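Local coordinates for hyaluronidase (PDB 4UFQ) that degrades hyaluronan and belongs to the HylP family, whose chains wind around one another as a homotrimeric triple-stranded beta-helix, at the interface of chains A and B. Coordinates in Å, arbitrary orientation; residue numbers count along the deposited sequence, not the author numbering. Chains: chain A/B, Hyaluronidase.

Contact 1: the interface of chains A and B. Residues chain A 80, 94-97; chain B 76-80.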
loop_
_atom_site.group_PDB
_atom_site.type_symbol
_atom_site.label_atom_id
_atom_site.label_comp_id
_atom_site.label_asym_id
_atom_site.label_seq_id
_atom_site.Cartn_x
_atom_site.Cartn_y
_atom_site.Cartn_z
ATOM N N ILE A 80 8.028 0.661 -10.668
ATOM C CA ILE A 80 9.204 0.162 -9.983
ATOM C C ILE A 80 9.372 -1.318 -10.251
ATOM O O ILE A 80 8.483 -2.112 -9.959
ATOM C CB ILE A 80 9.143 0.381 -8.458
ATOM C CG1 ILE A 80 8.855 1.848 -8.112
ATOM C CG2 ILE A 80 10.446 -0.089 -7.811
ATOM C CD1 ILE A 80 8.809 2.160 -6.598
ATOM N N ALA A 94 13.017 -5.049 -0.877
ATOM C CA ALA A 94 11.655 -4.660 -1.164
ATOM C C ALA A 94 11.658 -3.780 -2.403
ATOM O O ALA A 94 12.702 -3.250 -2.778
ATOM C CB ALA A 94 11.041 -3.916 0.028
ATOM N N ALA A 95 10.511 -3.644 -3.059
ATOM C CA ALA A 95 10.391 -2.674 -4.144
ATOM C C ALA A 95 10.269 -1.256 -3.595
ATOM O O ALA A 95 10.832 -0.308 -4.165
ATOM C CB ALA A 95 9.209 -2.993 -5.049
ATOM N N LEU A 96 9.533 -1.123 -2.488
ATOM C CA LEU A 96 9.248 0.170 -1.888
ATOM C C LEU A 96 9.382 0.062 -0.380
ATOM O O LEU A 96 8.709 -0.773 0.247
ATOM C CB LEU A 96 7.839 0.629 -2.252
ATOM C CG LEU A 96 7.430 1.987 -1.680
ATOM C CD1 LEU A 96 8.291 3.091 -2.269
ATOM C CD2 LEU A 96 5.966 2.276 -1.953
ATOM N N SER A 97 10.236 0.901 0.204
ATOM C CA SER A 97 10.430 0.928 1.647
ATOM C C SER A 97 10.259 2.334 2.203
ATOM O O SER A 97 10.893 3.266 1.720
ATOM C CB SER A 97 11.807 0.375 1.978
ATOM O OG SER A 97 12.043 0.362 3.372
ATOM N N GLY B 76 15.386 -1.451 -0.006
ATOM C CA GLY B 76 14.289 -1.074 -0.881
ATOM C C GLY B 76 14.795 -0.480 -2.193
ATOM O O GLY B 76 15.807 0.231 -2.204
ATOM N N THR B 77 14.112 -0.775 -3.302
ATOM C CA THR B 77 14.487 -0.209 -4.607
ATOM C C THR B 77 14.292 1.309 -4.592
ATOM O O THR B 77 15.145 2.069 -5.078
ATOM C CB THR B 77 13.694 -0.856 -5.787
ATOM O OG1 THR B 77 13.888 -2.277 -5.769
ATOM C CG2 THR B 77 14.163 -0.309 -7.130
ATOM N N LEU B 78 13.142 1.728 -4.064
ATOM C CA LEU B 78 12.917 3.110 -3.665
ATOM C C LEU B 78 12.773 3.129 -2.139
ATOM O O LEU B 78 11.915 2.419 -1.577
ATOM C CB LEU B 78 11.663 3.679 -4.332
ATOM C CG LEU B 78 11.247 5.077 -3.857
ATOM C CD1 LEU B 78 12.374 6.119 -4.040
ATOM C CD2 LEU B 78 9.995 5.539 -4.568
ATOM N N LYS B 79 13.622 3.917 -1.482
ATOM C CA LYS B 79 13.583 4.113 -0.044
ATOM C C LYS B 79 13.202 5.544 0.257
ATOM O O LYS B 79 13.930 6.478 -0.097
ATOM C CB LYS B 79 14.929 3.775 0.591
ATOM C CG LYS B 79 15.051 4.120 2.075
ATOM C CD LYS B 79 14.190 3.225 2.924
ATOM C CE LYS B 79 14.343 3.559 4.402
ATOM N NZ LYS B 79 15.687 3.214 4.901
ATOM N N ILE B 80 12.054 5.706 0.910
ATOM C CA ILE B 80 11.555 7.018 1.278
ATOM C C ILE B 80 11.625 7.197 2.780
ATOM O O ILE B 80 11.041 6.421 3.530
ATOM C CB ILE B 80 10.101 7.251 0.822
ATOM C CG1 ILE B 80 9.929 6.970 -0.676
ATOM C CG2 ILE B 80 9.669 8.677 1.165
ATOM C CD1 ILE B 80 8.503 7.212 -1.222
#
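A:Leu96 and B:Leu78 both hold CG anti to the backbone N (chi1 -180° and 173°), which sends the two side chains the same way from neighbouring chains. They run alongside one another, with A:Leu96 CD1 3.8 Å from B:Leu78 CD2. A:Ile80 comes from another part of chain A and stands roughly perpendicular to B:Leu78, its CD1 tip 3.9 Å from B:Leu78 CB. The branch methyl of the same isoleucine, CG2, meets the methyl CG2 of B:Thr77 at 3.8 Å as these two side chains pass in opposing senses. Beneath the apolar groups the main chains pair as parallel strands. At the start the pairing is irregular, since A:Ala95 and B:Thr77 both have helix-like backbone angles, and the consecutive amides of B:Thr77 and B:Leu78 bond to the consecutive carbonyls of A:Ala94 and A:Ala95, tilted from the carbonyl planes. Regular pairing then takes over: A:Ser97 N reaches B:Leu78 O at 2.9 Å, and A:Ser97 O takes B:Ile80 N at 2.8 Å. A:Ser97 is thus held through both its backbone N and O. The aliphatic chain of B:Lys79, bent at chi2 (70°), passes alongside this serine, with B:Lys79 CD 3.6 Å from the hydroxyl oxygen A:Ser97 OG.

Contact 2: the interface of chains A and B. Residues chain A 100-101, 105, 107-108; chain B 82-84, 90, 93-94.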
loop_
_atom_site.group_PDB
_atom_site.type_symbol
_atom_site.label_atom_id
_atom_site.label_comp_id
_atom_site.label_asym_id
_atom_site.label_seq_id
_atom_site.Cartn_x
_atom_site.Cartn_y
_atom_site.Cartn_z
ATOM N N LEU A 100 9.143 6.272 8.621
ATOM C CA LEU A 100 8.611 7.446 9.301
ATOM C C LEU A 100 9.451 7.685 10.536
ATOM O O LEU A 100 9.236 7.058 11.571
ATOM C CB LEU A 100 7.146 7.191 9.659
ATOM C CG LEU A 100 6.270 6.821 8.458
ATOM C CD1 LEU A 100 4.870 6.422 8.947
ATOM C CD2 LEU A 100 6.170 7.929 7.435
ATOM N N ARG A 101 10.413 8.599 10.419
ATOM C CA ARG A 101 11.397 8.806 11.475
ATOM C C ARG A 101 11.004 9.906 12.439
ATOM O O ARG A 101 10.146 10.733 12.133
ATOM C CB ARG A 101 12.766 9.119 10.859
ATOM C CG ARG A 101 13.369 7.921 10.183
ATOM C CD ARG A 101 14.813 8.166 9.794
ATOM N NE ARG A 101 15.408 6.969 9.208
ATOM C CZ ARG A 101 16.604 6.928 8.629
ATOM N NH1 ARG A 101 17.346 8.026 8.543
ATOM N NH2 ARG A 101 17.056 5.786 8.130
ATOM N N THR A 105 6.487 11.674 15.950
ATOM C CA THR A 105 5.892 11.975 14.653
ATOM C C THR A 105 4.425 11.531 14.556
ATOM O O THR A 105 3.994 10.567 15.214
ATOM C CB THR A 105 6.707 11.346 13.512
ATOM O OG1 THR A 105 6.176 11.778 12.260
ATOM C CG2 THR A 105 6.669 9.823 13.563
ATOM N N ALA A 107 3.202 11.674 11.206
ATOM C CA ALA A 107 3.176 11.459 9.764
ATOM C C ALA A 107 2.548 10.130 9.367
ATOM O O ALA A 107 2.701 9.117 10.046
ATOM C CB ALA A 107 4.582 11.540 9.201
ATOM N N GLN A 108 1.858 10.142 8.238
ATOM C CA GLN A 108 1.227 8.950 7.711
ATOM C C GLN A 108 2.171 8.217 6.789
ATOM O O GLN A 108 3.139 8.798 6.283
ATOM C CB GLN A 108 -0.056 9.337 6.973
ATOM C CG GLN A 108 -1.042 10.097 7.851
ATOM C CD GLN A 108 -2.160 10.719 7.057
ATOM O OE1 GLN A 108 -3.185 10.088 6.822
ATOM N NE2 GLN A 108 -1.963 11.957 6.623
ATOM N N HIS B 82 10.748 9.977 5.742
ATOM C CA HIS B 82 10.176 11.232 6.218
ATOM C C HIS B 82 10.770 11.550 7.583
ATOM O O HIS B 82 10.608 10.777 8.542
ATOM C CB HIS B 82 8.648 11.173 6.298
ATOM C CG HIS B 82 8.041 12.429 6.831
ATOM N ND1 HIS B 82 7.771 12.607 8.171
ATOM C CD2 HIS B 82 7.696 13.588 6.221
ATOM C CE1 HIS B 82 7.267 13.812 8.359
ATOM N NE2 HIS B 82 7.216 14.433 7.191
ATOM N N ARG B 83 11.450 12.691 7.661
ATOM C CA ARG B 83 12.042 13.168 8.899
ATOM C C ARG B 83 10.990 13.980 9.644
ATOM O O ARG B 83 10.657 15.103 9.258
ATOM C CB ARG B 83 13.307 13.995 8.600
ATOM C CG ARG B 83 14.207 13.309 7.568
ATOM C CD ARG B 83 15.564 13.969 7.382
ATOM N NE ARG B 83 15.488 15.407 7.150
ATOM C CZ ARG B 83 15.365 15.986 5.959
ATOM N NH1 ARG B 83 15.281 15.258 4.854
ATOM N NH2 ARG B 83 15.323 17.312 5.880
ATOM N N GLY B 84 10.442 13.385 10.699
ATOM C CA GLY B 84 9.298 13.951 11.385
ATOM C C GLY B 84 9.634 14.898 12.512
ATOM O O GLY B 84 10.772 15.366 12.657
ATOM N N ASP B 90 3.403 17.182 12.275
ATOM C CA ASP B 90 3.336 16.635 10.925
ATOM C C ASP B 90 2.153 15.683 10.724
ATOM O O ASP B 90 2.213 14.759 9.914
ATOM C CB ASP B 90 4.642 15.926 10.583
ATOM C CG ASP B 90 5.066 14.926 11.634
ATOM O OD1 ASP B 90 4.321 14.694 12.620
ATOM O OD2 ASP B 90 6.160 14.357 11.452
ATOM N N ALA B 93 1.142 15.230 7.167
ATOM C CA ALA B 93 2.154 14.773 6.225
ATOM C C ALA B 93 2.050 13.263 5.976
ATOM O O ALA B 93 1.363 12.528 6.703
ATOM C CB ALA B 93 3.544 15.124 6.740
ATOM N N ALA B 94 2.736 12.802 4.934
ATOM C CA ALA B 94 2.794 11.393 4.615
ATOM C C ALA B 94 4.127 11.109 3.941
ATOM O O ALA B 94 4.782 12.032 3.461
ATOM C CB ALA B 94 1.629 10.994 3.702
HETATM O O HOH W 1 7.954 10.804 10.279
#
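A:Thr105 OG1 donates to the carboxylate oxygen B:Asp90 OD2 at 2.7 Å and also receives the backbone N-H of A:Ala107. A water makes a further bond to this hydroxyl, 2.8 Å from A:Thr105 OG1. The side chains of A:Thr105 and B:Asp90 meet roughly perpendicular, and the hydroxyl approaches OD2 on its syn side, 32° out of the carboxylate plane. Placing OG1 anti to the backbone N (chi1 -174°) is what turns the threonine hydroxyl, rather than its methyl CG2, to the carboxylate.

The same water lies in the plane of the B:His82 imidazole, at its edge, 2.8 Å from the ring nitrogen ND1. The water also bonds to A:Arg101 O and, at 3.2 Å, to B:His82 O, and so joins both main chains, the threonine and the histidine. B:Asp90 OD2 also sits at the ring edge, whereas the methyl of A:Ala107 leans over the ring face beside ND1 and CE1, with CB 3.6 Å from B:His82 CE1.

Parallel backbone pairing flanks the polar cluster. A:Arg101 N bonds to B:His82 O at 2.9 Å, and B:Gly84 N returns to A:Arg101 O. On the far side of the cluster, A:Gln108 N bonds to B:Ala93 O at 2.9 Å; A:Gln108 NE2, of the side-chain amide, adds a weak bond to the same oxygen, B:Ala93 O. The site thereby ties the end of one strand pair and the start of the next between two subunits, probably fixing their register in the intertwined trimer.

Contact 1 and contact 2 lie about 17 Å apart, measured between the centres of their C-alpha atoms, along the same pair of strands: 96-101 of chain A and 79-83 of chain B. From A:Ala94 to A:Arg101 the chain A residue is numbered 18 above its parallel partner; after the loop the offset changes to 14, at A:Gln108 with B:Ala94. Ala94 appears in both, from chain A in contact 1 and from chain B in contact 2. In the assembly of three copies this short strand therefore pairs with two different segments of neighbouring chains. Such shared pairing probably makes the fold and the assembly depend on each other.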